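Local coordinates for protein beta-n-acetylhexosaminidase (Streptococcus pneumoniae, PDB 2YLA) that probably hydrolyses terminal beta-linked N-acetylglucosamine from N-glycans as a family 20 glycoside hydrolase, acting as a virulence factor of the pneumococcus, at residues A[179-184]-A[229-234]; A[247-252]-A[309-314]; A[273-278]-A[323-328]; A[277-282]-A[299-304]. The protein carries 1 engineered substitution. All blocks are in the same frame, centred on the assembly; numbering follows the deposited sequence.

Contact 1 (A[179-184]-A[229-234]); sequences FGTDQY and DGFYYE. Engineered in segment 179-184: Gln183 (natural residue Glu). With NAG (2-acetamido-2-deoxy-beta-D-glucopyranose), chain E; MAN (alpha-D-mannopyranose), chain B.
A water held between Thr181 and Gly230 joins the two segments: it donates to Thr181 O at 2.7 Å and accepts from Gly230 N at 2.8 Å. The bridge lies at the C-terminal ends of neighbouring parallel strands, 176-180 and 223-227, of the TIM barrel, where the loops line the sugar site. Asp229 makes most of the remaining contact, its carboxylate lying against the backbone and side chains of Asp182 and Gln183: OD1 is 3.7 Å from Asp182 CB, while OD2 is 3.6 Å from Gln183 CG. Both oxygens find partners beyond these segments, OD1 accepting from Trp250 NE1 and OD2 hydrogen-bonded to Tyr257 OH, which together would hold the carboxylate in one rotation. Phe231 brings CE1 to 4.0 Å from Thr181 OG1, the two side chains crossing at about a right angle. The 182-183 pair probably corresponds to the Asp-Glu pair of family 20 enzymes, with Gln183 an engineered replacement of Glu. Asp182 turns its OD2 to 3.5 Å from N2 of the chain E NAG. Gln183, extended beyond CG (chi2 -176°), reaches mannose with its amide NE2, which donates to O2 at 3.0 Å and to O5 at 3.2 Å.

Contact 2 (A[247-252]-A[309-314]); sequences ISYWSK and LASTKY. With NAG (2-acetamido-2-deoxy-beta-D-glucopyranose), chain E; NAG (2-acetamido-2-deoxy-beta-D-glucopyranose), chain C.
The methyl of Ala310 is turned onto the backbone at the end of strand 246-249, CB lying 3.3 Å from Trp250 O and also against Ser251 CA. Polar links between the segments run through water. One molecule donates to Tyr249 O at 2.6 Å and accepts from Ala310 N at 2.9 Å. A second water donates a hydrogen bond to Ser311 O and accepts a weak one from Lys252 NZ. The rest is packing. Tyr249 meets Leu309 through CB, 3.9 Å from CD2, and its ring atom CE1 lies 3.7 Å from Ala310 O, which approaches obliquely; its hydroxyl is bound elsewhere, to Ala260 O. Lys252, with CG anti to the backbone N (chi1 -158°), lays its aliphatic chain alongside Ser311, CD coming 3.4 Å from OG. The segment 309-314 keeps its shape by a type II turn, in which Leu309 O accepts from both Thr312 N and Thr312 OG1. Trp250 faces the sugars: C8 of the chain E NAG lies 3.4 Å above one ring face and Ser251 CB against the opposite one, both offset toward the rim. An acetamide methyl lying over a tryptophan is a feature of the N-acetyl pocket at the C-terminal mouth of the family 20 TIM barrel.

Contact 3 (A[273-278]-A[323-328]); sequences LNTNGD and GSMLSI. With NAG (2-acetamido-2-deoxy-beta-D-glucopyranose), chain C.
Met325 reaches from strand 321-329 alongside Thr275 and across Leu273, where the seventh and eighth strands of the TIM barrel lie side by side. Its CB is 3.7 Å from Thr275 OG1. With CG anti to the backbone N (chi1 -177°), the chain carries SD to 3.9 Å from Leu273 CD2, and a bend at chi3 (74°) brings CE over Thr275, 3.5 Å from OG1 and close to CG2. Met325 and Thr275 therefore point the same way, whereas Leu273 crosses the methionine at about a right angle. Thr275 OG1 also donates to Leu273 O from above the carbonyl plane and is hydrogen-bonded to Ser248 OG, which ties the end of this strand to strand 246-249.

The parallel pairing rests on Asn274, whose N donates to Gly323 O at 2.9 Å and whose O accepts from Met325 N at 2.7 Å. On the face opposite Leu273, Asn274 CB lies 3.4 Å from Ser324 OG; both side chains are bound beyond the pair to Phe306 O. Past Thr275 the chain 273-278 leaves strand 321-329. Asn276 makes an Asx turn by accepting from Asp278 N with OD1, and its ND2 is held by Gln308 O. A water bridges the two backbones there: it donates to Asn276 O and Met325 O and accepts from Ser327 OG at 3.0 Å.

Contact 4 (A[277-282]-A[299-304]); sequences GDWYYI and ENTGKT. With NAG (2-acetamido-2-deoxy-beta-D-glucopyranose), chain C; NAG (2-acetamido-2-deoxy-beta-D-glucopyranose), chain E.
Trp279 meets the end of helix 294-303 with the edge of its indole: Asn300 O and Thr304 O both lie near the ring plane, while Thr301 CA comes in obliquely at 3.9 Å from CD1. Elsewhere the ring meets that of Phe349, their planes at about 45°. The contact joins the beta-alpha-beta unit of strand 281-282, helix 294-303 and strand 321-329, within the TIM-barrel domain. NE1 gives Asn300 O only a weak hydrogen bond, 3.3 Å long and bent to 132°. That oxygen already takes Thr304 N at 2.8 Å, a bond of the last helical turn, so the indole reaches a carbonyl at the point where the helix finishes. The CB of Thr304 stands 3.7 Å from NE1, and Trp279 and Thr304 run obliquely to each other.

The segment 277-282 also presents groups to the bound sugars. Gly277 O accepts from O4 of the chain C NAG, and Gly277 CA lies over one face of the Tyr280 ring, offset toward its rim. C6 of that NAG touches the edge of the Tyr280 ring, and Tyr280 OH donates to O7 of the chain E NAG at 2.9 Å. Ile282 CD1 lies beside the O6 of both sugars.

Asp278 holds the residue just past the helix as well. Asn300 packs its CB against Asp278 O. The side chains of Asp278 and Thr304 cross at about a right angle, and Asp278 OD2 accepts from Thr304 OG1 at 2.7 Å through the anti lone pair, the one turned from OD1.

All four contacts belong to the family 20 TIM barrel and to its parallel sheet. Contact 1 closes first along the chain; contacts 2 and 3 then alternate their segments, and contact 4 shares Gly277 and Asp278 with contact 3. Their centres step round the barrel: contacts 1 and 2 lie 14 Å apart, contacts 2 and 3, and 3 and 4, 9 Å each, and contacts 1 and 4 about 22 Å. Neighbours in this row touch, contact 2 meeting contact 3 where strands 246-249 and 272-274 pair. Contacts 1, 2 and 4 all touch the chain E NAG, so loops from successive strand ends converge on one sugar site.

Contact 1 (A[179-184]-A[229-234])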
# COMPACT_ATOMS: atom_id res chain seq x y z
N PHE A 179 6.00 4.71 3.94
CA PHE A 179 5.90 6.06 4.47
C PHE A 179 5.68 7.14 3.40
O PHE A 179 5.60 8.33 3.70
CB PHE A 179 7.07 6.41 5.41
CG PHE A 179 8.43 6.16 4.82
CD1 PHE A 179 9.06 7.15 4.06
CD2 PHE A 179 9.10 4.96 5.05
CE1 PHE A 179 10.33 6.94 3.51
CE2 PHE A 179 10.37 4.74 4.51
CZ PHE A 179 10.99 5.73 3.74
N GLY A 180 5.56 6.70 2.14
CA GLY A 180 5.15 7.56 1.04
C GLY A 180 6.17 8.56 0.54
O GLY A 180 6.96 8.24 -0.35
N THR A 181 6.13 9.77 1.11
CA THR A 181 6.98 10.91 0.73
C THR A 181 6.77 11.42 -0.70
O THR A 181 7.70 11.95 -1.32
CB THR A 181 8.51 10.69 1.02
OG1 THR A 181 9.05 9.69 0.15
CG2 THR A 181 8.76 10.30 2.47
N ASP A 182 5.55 11.29 -1.20
CA ASP A 182 5.22 11.74 -2.56
C ASP A 182 4.68 13.18 -2.61
O ASP A 182 4.14 13.69 -1.63
CB ASP A 182 4.21 10.78 -3.21
CG ASP A 182 2.92 10.64 -2.40
OD1 ASP A 182 3.01 10.29 -1.20
OD2 ASP A 182 1.83 10.85 -2.97
N GLN A 183 4.87 13.82 -3.77
CA GLN A 183 4.30 15.14 -4.08
C GLN A 183 4.35 16.16 -2.92
O GLN A 183 3.33 16.48 -2.32
CB GLN A 183 2.87 14.98 -4.61
CG GLN A 183 2.73 13.87 -5.65
CD GLN A 183 1.34 13.77 -6.24
OE1 GLN A 183 0.34 13.68 -5.52
NE2 GLN A 183 1.27 13.77 -7.57
N TYR A 184 5.55 16.65 -2.63
CA TYR A 184 5.76 17.64 -1.57
C TYR A 184 5.12 18.98 -1.94
O TYR A 184 5.32 19.49 -3.04
CB TYR A 184 7.26 17.84 -1.30
CG TYR A 184 7.56 18.67 -0.07
CD1 TYR A 184 7.64 20.06 -0.15
CD2 TYR A 184 7.79 18.07 1.17
CE1 TYR A 184 7.91 20.84 0.98
CE2 TYR A 184 8.07 18.84 2.30
CZ TYR A 184 8.13 20.22 2.20
OH TYR A 184 8.41 20.98 3.31
N ASP A 229 8.94 9.71 -6.12
CA ASP A 229 9.02 11.17 -6.36
C ASP A 229 10.28 11.86 -5.83
O ASP A 229 11.05 12.44 -6.61
CB ASP A 229 7.79 11.89 -5.79
CG ASP A 229 6.48 11.36 -6.33
OD1 ASP A 229 6.24 10.14 -6.24
OD2 ASP A 229 5.68 12.18 -6.83
N GLY A 230 10.49 11.78 -4.52
CA GLY A 230 11.54 12.54 -3.85
C GLY A 230 12.93 11.93 -3.88
O GLY A 230 13.88 12.55 -3.40
N PHE A 231 13.05 10.73 -4.44
CA PHE A 231 14.34 10.04 -4.49
C PHE A 231 15.17 10.43 -5.70
O PHE A 231 14.77 10.22 -6.85
CB PHE A 231 14.13 8.52 -4.43
CG PHE A 231 13.83 8.02 -3.05
CD1 PHE A 231 12.55 8.13 -2.51
CD2 PHE A 231 14.83 7.44 -2.27
CE1 PHE A 231 12.27 7.68 -1.23
CE2 PHE A 231 14.56 6.97 -0.99
CZ PHE A 231 13.28 7.09 -0.47
N TYR A 232 16.35 11.00 -5.43
CA TYR A 232 17.31 11.45 -6.44
C TYR A 232 16.65 12.22 -7.59
O TYR A 232 16.84 11.90 -8.76
CB TYR A 232 18.17 10.28 -6.94
CG TYR A 232 19.03 9.68 -5.85
CD1 TYR A 232 20.24 10.26 -5.49
CD2 TYR A 232 18.62 8.53 -5.17
CE1 TYR A 232 21.03 9.72 -4.49
CE2 TYR A 232 19.40 7.97 -4.17
CZ TYR A 232 20.60 8.57 -3.83
OH TYR A 232 21.38 8.03 -2.83
N TYR A 233 15.88 13.23 -7.21
CA TYR A 233 15.12 14.05 -8.15
C TYR A 233 16.01 14.63 -9.25
O TYR A 233 17.03 15.26 -8.97
CB TYR A 233 14.40 15.17 -7.39
CG TYR A 233 13.61 16.11 -8.27
CD1 TYR A 233 12.35 15.74 -8.75
CD2 TYR A 233 14.11 17.36 -8.62
CE1 TYR A 233 11.61 16.61 -9.55
CE2 TYR A 233 13.38 18.23 -9.42
CZ TYR A 233 12.13 17.85 -9.88
OH TYR A 233 11.41 18.70 -10.67
N GLU A 234 15.59 14.39 -10.49
CA GLU A 234 16.27 14.88 -11.70
C GLU A 234 17.62 14.19 -11.92
O GLU A 234 18.54 14.77 -12.50
CB GLU A 234 16.40 16.41 -11.67
CG GLU A 234 16.42 17.06 -13.04
CD GLU A 234 16.26 18.57 -12.98
OE1 GLU A 234 16.45 19.16 -11.90
OE2 GLU A 234 15.93 19.17 -14.03
C1 NAG E . -1.05 10.78 -8.03
C2 NAG E . -0.88 10.70 -6.49
C3 NAG E . -2.07 10.11 -5.72
C4 NAG E . -3.33 10.11 -6.57
C5 NAG E . -3.05 9.33 -7.85
C6 NAG E . -4.30 9.18 -8.70
C7 NAG E . 0.72 8.76 -6.25
C8 NAG E . 2.06 8.40 -5.69
N2 NAG E . 0.36 10.04 -6.07
O3 NAG E . -2.29 10.86 -4.54
O4 NAG E . -4.39 9.54 -5.83
O5 NAG E . -2.04 9.95 -8.63
O6 NAG E . -4.64 10.41 -9.30
O7 NAG E . 0.05 7.91 -6.83
C1 MAN B . -1.12 13.20 -10.60
C2 MAN B . -1.95 12.52 -9.50
C3 MAN B . -3.03 13.49 -9.02
C4 MAN B . -2.45 14.83 -8.59
C5 MAN B . -1.52 15.39 -9.68
C6 MAN B . -0.76 16.63 -9.20
O2 MAN B . -1.11 12.19 -8.40
O3 MAN B . -3.74 12.94 -7.93
O4 MAN B . -3.49 15.74 -8.33
O5 MAN B . -0.58 14.41 -10.10
O6 MAN B . -1.08 17.72 -10.04
O HOH W 1 8.71 10.16 -3.00

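Contact 2 (A[247-252]-A[309-314])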
# COMPACT_ATOMS: atom_id res chain seq x y z
N ILE A 247 11.40 0.98 -3.53
CA ILE A 247 10.77 2.05 -4.29
C ILE A 247 9.50 1.58 -5.00
O ILE A 247 9.54 0.73 -5.89
CB ILE A 247 11.74 2.71 -5.31
CG1 ILE A 247 12.96 3.31 -4.59
CG2 ILE A 247 11.04 3.77 -6.15
CD1 ILE A 247 12.65 4.41 -3.56
N SER A 248 8.37 2.13 -4.57
CA SER A 248 7.10 1.98 -5.26
C SER A 248 7.07 3.01 -6.40
O SER A 248 6.66 4.16 -6.21
CB SER A 248 5.95 2.20 -4.27
OG SER A 248 4.69 2.24 -4.91
N TYR A 249 7.54 2.59 -7.57
CA TYR A 249 7.68 3.50 -8.71
C TYR A 249 6.37 3.62 -9.48
O TYR A 249 5.84 2.63 -9.98
CB TYR A 249 8.81 3.04 -9.64
CG TYR A 249 9.34 4.15 -10.53
CD1 TYR A 249 8.66 4.54 -11.69
CD2 TYR A 249 10.53 4.81 -10.22
CE1 TYR A 249 9.13 5.56 -12.50
CE2 TYR A 249 11.02 5.84 -11.03
CZ TYR A 249 10.31 6.20 -12.17
OH TYR A 249 10.79 7.21 -12.98
N TRP A 250 5.86 4.85 -9.57
CA TRP A 250 4.57 5.08 -10.23
C TRP A 250 4.65 5.89 -11.52
O TRP A 250 3.87 5.66 -12.45
CB TRP A 250 3.55 5.67 -9.25
CG TRP A 250 3.71 7.14 -8.96
CD1 TRP A 250 4.59 7.71 -8.10
CD2 TRP A 250 2.95 8.21 -9.53
NE1 TRP A 250 4.44 9.07 -8.10
CE2 TRP A 250 3.43 9.41 -8.97
CE3 TRP A 250 1.90 8.28 -10.46
CZ2 TRP A 250 2.92 10.66 -9.30
CZ3 TRP A 250 1.38 9.53 -10.80
CH2 TRP A 250 1.90 10.70 -10.22
N SER A 251 5.59 6.84 -11.58
CA SER A 251 5.73 7.74 -12.73
C SER A 251 7.08 8.43 -12.74
O SER A 251 7.73 8.57 -11.70
CB SER A 251 4.62 8.79 -12.71
OG SER A 251 4.81 9.76 -13.73
N LYS A 252 7.50 8.87 -13.92
CA LYS A 252 8.70 9.70 -14.05
C LYS A 252 8.32 11.19 -14.02
O LYS A 252 9.19 12.07 -14.05
CB LYS A 252 9.47 9.36 -15.32
CG LYS A 252 10.94 9.75 -15.28
CD LYS A 252 11.69 9.24 -16.49
CE LYS A 252 11.44 10.09 -17.71
NZ LYS A 252 12.27 9.60 -18.83
N LEU A 309 7.90 -0.81 -15.92
CA LEU A 309 7.85 0.38 -15.07
C LEU A 309 7.52 1.60 -15.92
O LEU A 309 7.91 1.68 -17.08
CB LEU A 309 9.19 0.57 -14.35
CG LEU A 309 9.54 -0.52 -13.32
CD1 LEU A 309 11.02 -0.80 -13.34
CD2 LEU A 309 9.08 -0.13 -11.93
N ALA A 310 6.79 2.54 -15.33
CA ALA A 310 6.36 3.75 -16.03
C ALA A 310 7.54 4.48 -16.66
O ALA A 310 8.62 4.57 -16.06
CB ALA A 310 5.60 4.68 -15.08
N SER A 311 7.32 4.99 -17.87
CA SER A 311 8.31 5.73 -18.67
C SER A 311 9.34 4.85 -19.39
O SER A 311 10.25 5.36 -20.04
CB SER A 311 9.01 6.83 -17.85
OG SER A 311 9.96 6.30 -16.95
N THR A 312 9.18 3.53 -19.28
CA THR A 312 10.08 2.60 -19.97
C THR A 312 9.30 1.57 -20.78
O THR A 312 8.09 1.39 -20.60
CB THR A 312 11.03 1.88 -18.98
OG1 THR A 312 10.27 1.05 -18.09
CG2 THR A 312 11.86 2.87 -18.18
N LYS A 313 10.01 0.89 -21.68
CA LYS A 313 9.43 -0.09 -22.58
C LYS A 313 9.97 -1.49 -22.27
O LYS A 313 11.18 -1.68 -22.17
CB LYS A 313 9.75 0.29 -24.03
CG LYS A 313 9.00 -0.50 -25.09
CD LYS A 313 9.59 -0.24 -26.47
CE LYS A 313 8.88 -1.06 -27.55
NZ LYS A 313 7.45 -0.69 -27.68
N TYR A 314 9.06 -2.45 -22.10
CA TYR A 314 9.43 -3.83 -21.80
C TYR A 314 9.33 -4.71 -23.06
O TYR A 314 8.41 -4.53 -23.86
CB TYR A 314 8.55 -4.39 -20.68
CG TYR A 314 9.06 -5.68 -20.07
CD1 TYR A 314 10.10 -5.67 -19.14
CD2 TYR A 314 8.49 -6.90 -20.42
CE1 TYR A 314 10.58 -6.85 -18.58
CE2 TYR A 314 8.96 -8.09 -19.87
CZ TYR A 314 10.01 -8.06 -18.95
OH TYR A 314 10.47 -9.24 -18.40
C1 NAG E . -1.05 10.78 -8.03
C2 NAG E . -0.88 10.70 -6.49
C3 NAG E . -2.07 10.11 -5.72
C4 NAG E . -3.33 10.11 -6.57
C5 NAG E . -3.05 9.33 -7.85
C6 NAG E . -4.30 9.18 -8.70
C7 NAG E . 0.72 8.76 -6.25
C8 NAG E . 2.06 8.40 -5.69
N2 NAG E . 0.36 10.04 -6.07
O3 NAG E . -2.29 10.86 -4.54
O4 NAG E . -4.39 9.54 -5.83
O5 NAG E . -2.04 9.95 -8.63
O6 NAG E . -4.64 10.41 -9.30
O7 NAG E . 0.05 7.91 -6.83
C1 NAG C . -1.00 10.51 -14.19
C2 NAG C . -0.02 9.38 -14.49
C3 NAG C . -0.80 8.23 -15.16
C4 NAG C . -2.04 7.86 -14.34
C5 NAG C . -2.83 9.08 -13.85
C6 NAG C . -3.88 8.68 -12.82
C7 NAG C . 1.52 9.93 -16.50
C8 NAG C . 0.57 9.51 -17.59
N2 NAG C . 1.19 9.84 -15.19
O3 NAG C . 0.03 7.10 -15.32
O4 NAG C . -2.88 7.05 -15.14
O5 NAG C . -1.97 10.05 -13.28
O6 NAG C . -4.31 9.83 -12.11
O7 NAG C . 2.62 10.37 -16.83
O HOH W 2 6.29 2.03 -12.48
O HOH W 3 12.73 6.33 -18.58

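Contact 3 (A[273-278]-A[323-328])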
# COMPACT_ATOMS: atom_id res chain seq x y z
N LEU A 273 8.81 -1.91 -6.51
CA LEU A 273 7.46 -2.44 -6.55
C LEU A 273 6.77 -1.69 -7.68
O LEU A 273 6.48 -0.50 -7.55
CB LEU A 273 6.72 -2.24 -5.23
CG LEU A 273 5.29 -2.80 -5.15
CD1 LEU A 273 5.28 -4.32 -5.27
CD2 LEU A 273 4.61 -2.36 -3.87
N ASN A 274 6.56 -2.39 -8.79
CA ASN A 274 5.99 -1.79 -10.00
C ASN A 274 4.57 -1.28 -9.76
O ASN A 274 3.60 -2.04 -9.80
CB ASN A 274 6.04 -2.79 -11.16
CG ASN A 274 5.76 -2.15 -12.51
OD1 ASN A 274 5.73 -0.92 -12.65
ND2 ASN A 274 5.56 -2.98 -13.53
N THR A 275 4.47 0.02 -9.49
CA THR A 275 3.21 0.67 -9.17
C THR A 275 2.80 1.58 -10.34
O THR A 275 2.42 2.73 -10.16
CB THR A 275 3.33 1.45 -7.84
OG1 THR A 275 3.87 0.58 -6.84
CG2 THR A 275 1.98 1.97 -7.36
N ASN A 276 2.90 1.01 -11.54
CA ASN A 276 2.66 1.72 -12.80
C ASN A 276 1.35 2.50 -12.78
O ASN A 276 0.28 1.93 -12.53
CB ASN A 276 2.66 0.73 -13.96
CG ASN A 276 3.00 1.37 -15.29
OD1 ASN A 276 2.37 2.35 -15.69
ND2 ASN A 276 3.98 0.82 -15.98
N GLY A 277 1.44 3.80 -13.05
CA GLY A 277 0.28 4.69 -13.06
C GLY A 277 -0.79 4.34 -14.08
O GLY A 277 -1.93 4.77 -13.95
N ASP A 278 -0.41 3.55 -15.08
CA ASP A 278 -1.35 3.07 -16.11
C ASP A 278 -2.50 2.25 -15.53
O ASP A 278 -3.61 2.27 -16.07
CB ASP A 278 -0.62 2.21 -17.14
CG ASP A 278 0.32 3.01 -18.03
OD1 ASP A 278 0.41 4.25 -17.87
OD2 ASP A 278 0.97 2.38 -18.89
N GLY A 323 7.85 -7.26 -7.74
CA GLY A 323 6.48 -7.54 -8.13
C GLY A 323 5.74 -6.29 -8.57
O GLY A 323 6.36 -5.26 -8.82
N SER A 324 4.42 -6.39 -8.66
CA SER A 324 3.61 -5.28 -9.14
C SER A 324 2.48 -4.90 -8.20
O SER A 324 1.98 -5.74 -7.44
CB SER A 324 3.06 -5.58 -10.54
OG SER A 324 4.09 -5.53 -11.51
N MET A 325 2.08 -3.63 -8.25
CA MET A 325 0.96 -3.11 -7.46
C MET A 325 -0.08 -2.40 -8.33
O MET A 325 0.26 -1.57 -9.17
CB MET A 325 1.45 -2.19 -6.34
CG MET A 325 0.35 -1.67 -5.42
SD MET A 325 0.88 -1.17 -3.77
CE MET A 325 1.73 0.37 -4.10
N LEU A 326 -1.35 -2.76 -8.13
CA LEU A 326 -2.48 -2.11 -8.78
C LEU A 326 -3.13 -1.16 -7.77
O LEU A 326 -3.48 -1.58 -6.66
CB LEU A 326 -3.49 -3.15 -9.26
CG LEU A 326 -4.61 -2.71 -10.20
CD1 LEU A 326 -4.24 -3.07 -11.63
CD2 LEU A 326 -5.88 -3.42 -9.82
N SER A 327 -3.31 0.10 -8.16
CA SER A 327 -3.68 1.13 -7.19
C SER A 327 -5.04 1.79 -7.43
O SER A 327 -5.31 2.31 -8.52
CB SER A 327 -2.58 2.19 -7.10
OG SER A 327 -1.32 1.58 -6.86
N ILE A 328 -5.87 1.75 -6.39
CA ILE A 328 -7.20 2.38 -6.39
C ILE A 328 -7.17 3.63 -5.50
O ILE A 328 -6.77 3.55 -4.34
CB ILE A 328 -8.29 1.40 -5.87
CG1 ILE A 328 -8.25 0.06 -6.63
CG2 ILE A 328 -9.68 2.05 -5.93
CD1 ILE A 328 -8.70 0.11 -8.10
C1 NAG C . -1.00 10.51 -14.19
C2 NAG C . -0.02 9.38 -14.49
C3 NAG C . -0.80 8.23 -15.16
C4 NAG C . -2.04 7.86 -14.34
C5 NAG C . -2.83 9.08 -13.85
C6 NAG C . -3.88 8.68 -12.82
C7 NAG C . 1.52 9.93 -16.50
C8 NAG C . 0.57 9.51 -17.59
N2 NAG C . 1.19 9.84 -15.19
O3 NAG C . 0.03 7.10 -15.32
O4 NAG C . -2.88 7.05 -15.14
O5 NAG C . -1.97 10.05 -13.28
O6 NAG C . -4.31 9.83 -12.11
O7 NAG C . 2.62 10.37 -16.83
O HOH W 4 -0.87 0.92 -9.79

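Contact 4 (A[277-282]-A[299-304])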
# COMPACT_ATOMS: atom_id res chain seq x y z
N GLY A 277 1.44 3.80 -13.05
CA GLY A 277 0.28 4.69 -13.06
C GLY A 277 -0.79 4.34 -14.08
O GLY A 277 -1.93 4.77 -13.95
N ASP A 278 -0.41 3.55 -15.08
CA ASP A 278 -1.35 3.07 -16.11
C ASP A 278 -2.50 2.25 -15.53
O ASP A 278 -3.61 2.27 -16.07
CB ASP A 278 -0.62 2.21 -17.14
CG ASP A 278 0.32 3.01 -18.03
OD1 ASP A 278 0.41 4.25 -17.87
OD2 ASP A 278 0.97 2.38 -18.89
N TRP A 279 -2.23 1.54 -14.44
CA TRP A 279 -3.21 0.67 -13.80
C TRP A 279 -4.07 1.40 -12.76
O TRP A 279 -4.84 0.77 -12.03
CB TRP A 279 -2.50 -0.53 -13.15
CG TRP A 279 -1.59 -1.32 -14.06
CD1 TRP A 279 -1.83 -1.66 -15.37
CD2 TRP A 279 -0.32 -1.90 -13.72
NE1 TRP A 279 -0.77 -2.40 -15.86
CE2 TRP A 279 0.16 -2.56 -14.87
CE3 TRP A 279 0.46 -1.91 -12.56
CZ2 TRP A 279 1.39 -3.23 -14.90
CZ3 TRP A 279 1.68 -2.57 -12.58
CH2 TRP A 279 2.14 -3.22 -13.74
N TYR A 280 -3.93 2.72 -12.70
CA TYR A 280 -4.61 3.56 -11.71
C TYR A 280 -6.11 3.72 -11.97
O TYR A 280 -6.52 3.97 -13.10
CB TYR A 280 -3.98 4.95 -11.67
CG TYR A 280 -2.77 5.10 -10.77
CD1 TYR A 280 -2.02 3.99 -10.37
CD2 TYR A 280 -2.36 6.36 -10.34
CE1 TYR A 280 -0.91 4.14 -9.56
CE2 TYR A 280 -1.25 6.51 -9.53
CZ TYR A 280 -0.53 5.40 -9.14
OH TYR A 280 0.57 5.54 -8.33
N TYR A 281 -6.90 3.59 -10.91
CA TYR A 281 -8.31 3.98 -10.94
C TYR A 281 -8.68 4.90 -9.78
O TYR A 281 -8.54 4.54 -8.61
CB TYR A 281 -9.23 2.76 -10.98
CG TYR A 281 -10.71 3.11 -10.92
CD1 TYR A 281 -11.26 4.07 -11.77
CD2 TYR A 281 -11.56 2.48 -10.01
CE1 TYR A 281 -12.62 4.40 -11.72
CE2 TYR A 281 -12.92 2.81 -9.94
CZ TYR A 281 -13.44 3.77 -10.80
OH TYR A 281 -14.77 4.09 -10.75
N ILE A 282 -9.16 6.09 -10.14
CA ILE A 282 -9.67 7.07 -9.19
C ILE A 282 -11.18 6.91 -9.13
O ILE A 282 -11.86 6.98 -10.16
CB ILE A 282 -9.32 8.52 -9.61
CG1 ILE A 282 -7.82 8.75 -9.60
CG2 ILE A 282 -9.99 9.54 -8.71
CD1 ILE A 282 -7.14 8.51 -10.92
N GLU A 299 -7.96 -1.59 -19.58
CA GLU A 299 -7.31 -1.72 -20.88
C GLU A 299 -5.79 -1.83 -20.73
O GLU A 299 -5.17 -2.71 -21.32
CB GLU A 299 -7.70 -0.53 -21.76
CG GLU A 299 -7.04 -0.47 -23.12
CD GLU A 299 -7.32 0.85 -23.84
OE1 GLU A 299 -8.43 1.40 -23.66
OE2 GLU A 299 -6.42 1.34 -24.57
N ASN A 300 -5.21 -0.93 -19.92
CA ASN A 300 -3.77 -0.92 -19.65
C ASN A 300 -3.32 -2.13 -18.84
O ASN A 300 -2.14 -2.46 -18.81
CB ASN A 300 -3.37 0.36 -18.92
CG ASN A 300 -3.52 1.60 -19.78
OD1 ASN A 300 -3.63 2.71 -19.26
ND2 ASN A 300 -3.51 1.42 -21.10
N THR A 301 -4.28 -2.77 -18.18
CA THR A 301 -4.07 -4.03 -17.49
C THR A 301 -3.52 -5.11 -18.44
O THR A 301 -2.79 -6.01 -18.01
CB THR A 301 -5.37 -4.47 -16.78
OG1 THR A 301 -5.23 -4.32 -15.36
CG2 THR A 301 -5.72 -5.88 -17.09
N GLY A 302 -3.88 -4.99 -19.72
CA GLY A 302 -3.39 -5.89 -20.77
C GLY A 302 -2.34 -5.25 -21.67
O GLY A 302 -1.43 -5.93 -22.14
N LYS A 303 -2.47 -3.94 -21.91
CA LYS A 303 -1.53 -3.20 -22.76
C LYS A 303 -0.18 -2.97 -22.09
O LYS A 303 0.86 -3.06 -22.74
CB LYS A 303 -2.13 -1.87 -23.22
CG LYS A 303 -3.13 -2.00 -24.38
CD LYS A 303 -3.81 -0.68 -24.69
CE LYS A 303 -3.14 0.09 -25.83
NZ LYS A 303 -1.85 0.72 -25.45
N THR A 304 -0.19 -2.67 -20.79
CA THR A 304 1.05 -2.46 -20.04
C THR A 304 1.49 -3.78 -19.37
O THR A 304 0.79 -4.30 -18.51
CB THR A 304 0.90 -1.34 -18.98
OG1 THR A 304 0.40 -0.15 -19.60
CG2 THR A 304 2.23 -1.03 -18.31
C1 NAG C . -1.00 10.51 -14.19
C2 NAG C . -0.02 9.38 -14.49
C3 NAG C . -0.80 8.23 -15.16
C4 NAG C . -2.04 7.86 -14.34
C5 NAG C . -2.83 9.08 -13.85
C6 NAG C . -3.88 8.68 -12.82
C7 NAG C . 1.52 9.93 -16.50
C8 NAG C . 0.57 9.51 -17.59
N2 NAG C . 1.19 9.84 -15.19
O3 NAG C . 0.03 7.10 -15.32
O4 NAG C . -2.88 7.05 -15.14
O5 NAG C . -1.97 10.05 -13.28
O6 NAG C . -4.31 9.83 -12.11
O7 NAG C . 2.62 10.37 -16.83
C1 NAG E . -1.05 10.78 -8.03
C2 NAG E . -0.88 10.70 -6.49
C3 NAG E . -2.07 10.11 -5.72
C4 NAG E . -3.33 10.11 -6.57
C5 NAG E . -3.05 9.33 -7.85
C6 NAG E . -4.30 9.18 -8.70
C7 NAG E . 0.72 8.76 -6.25
C8 NAG E . 2.06 8.40 -5.69
N2 NAG E . 0.36 10.04 -6.07
O3 NAG E . -2.29 10.86 -4.54
O4 NAG E . -4.39 9.54 -5.83
O5 NAG E . -2.04 9.95 -8.63
O6 NAG E . -4.64 10.41 -9.30
O7 NAG E . 0.05 7.91 -6.83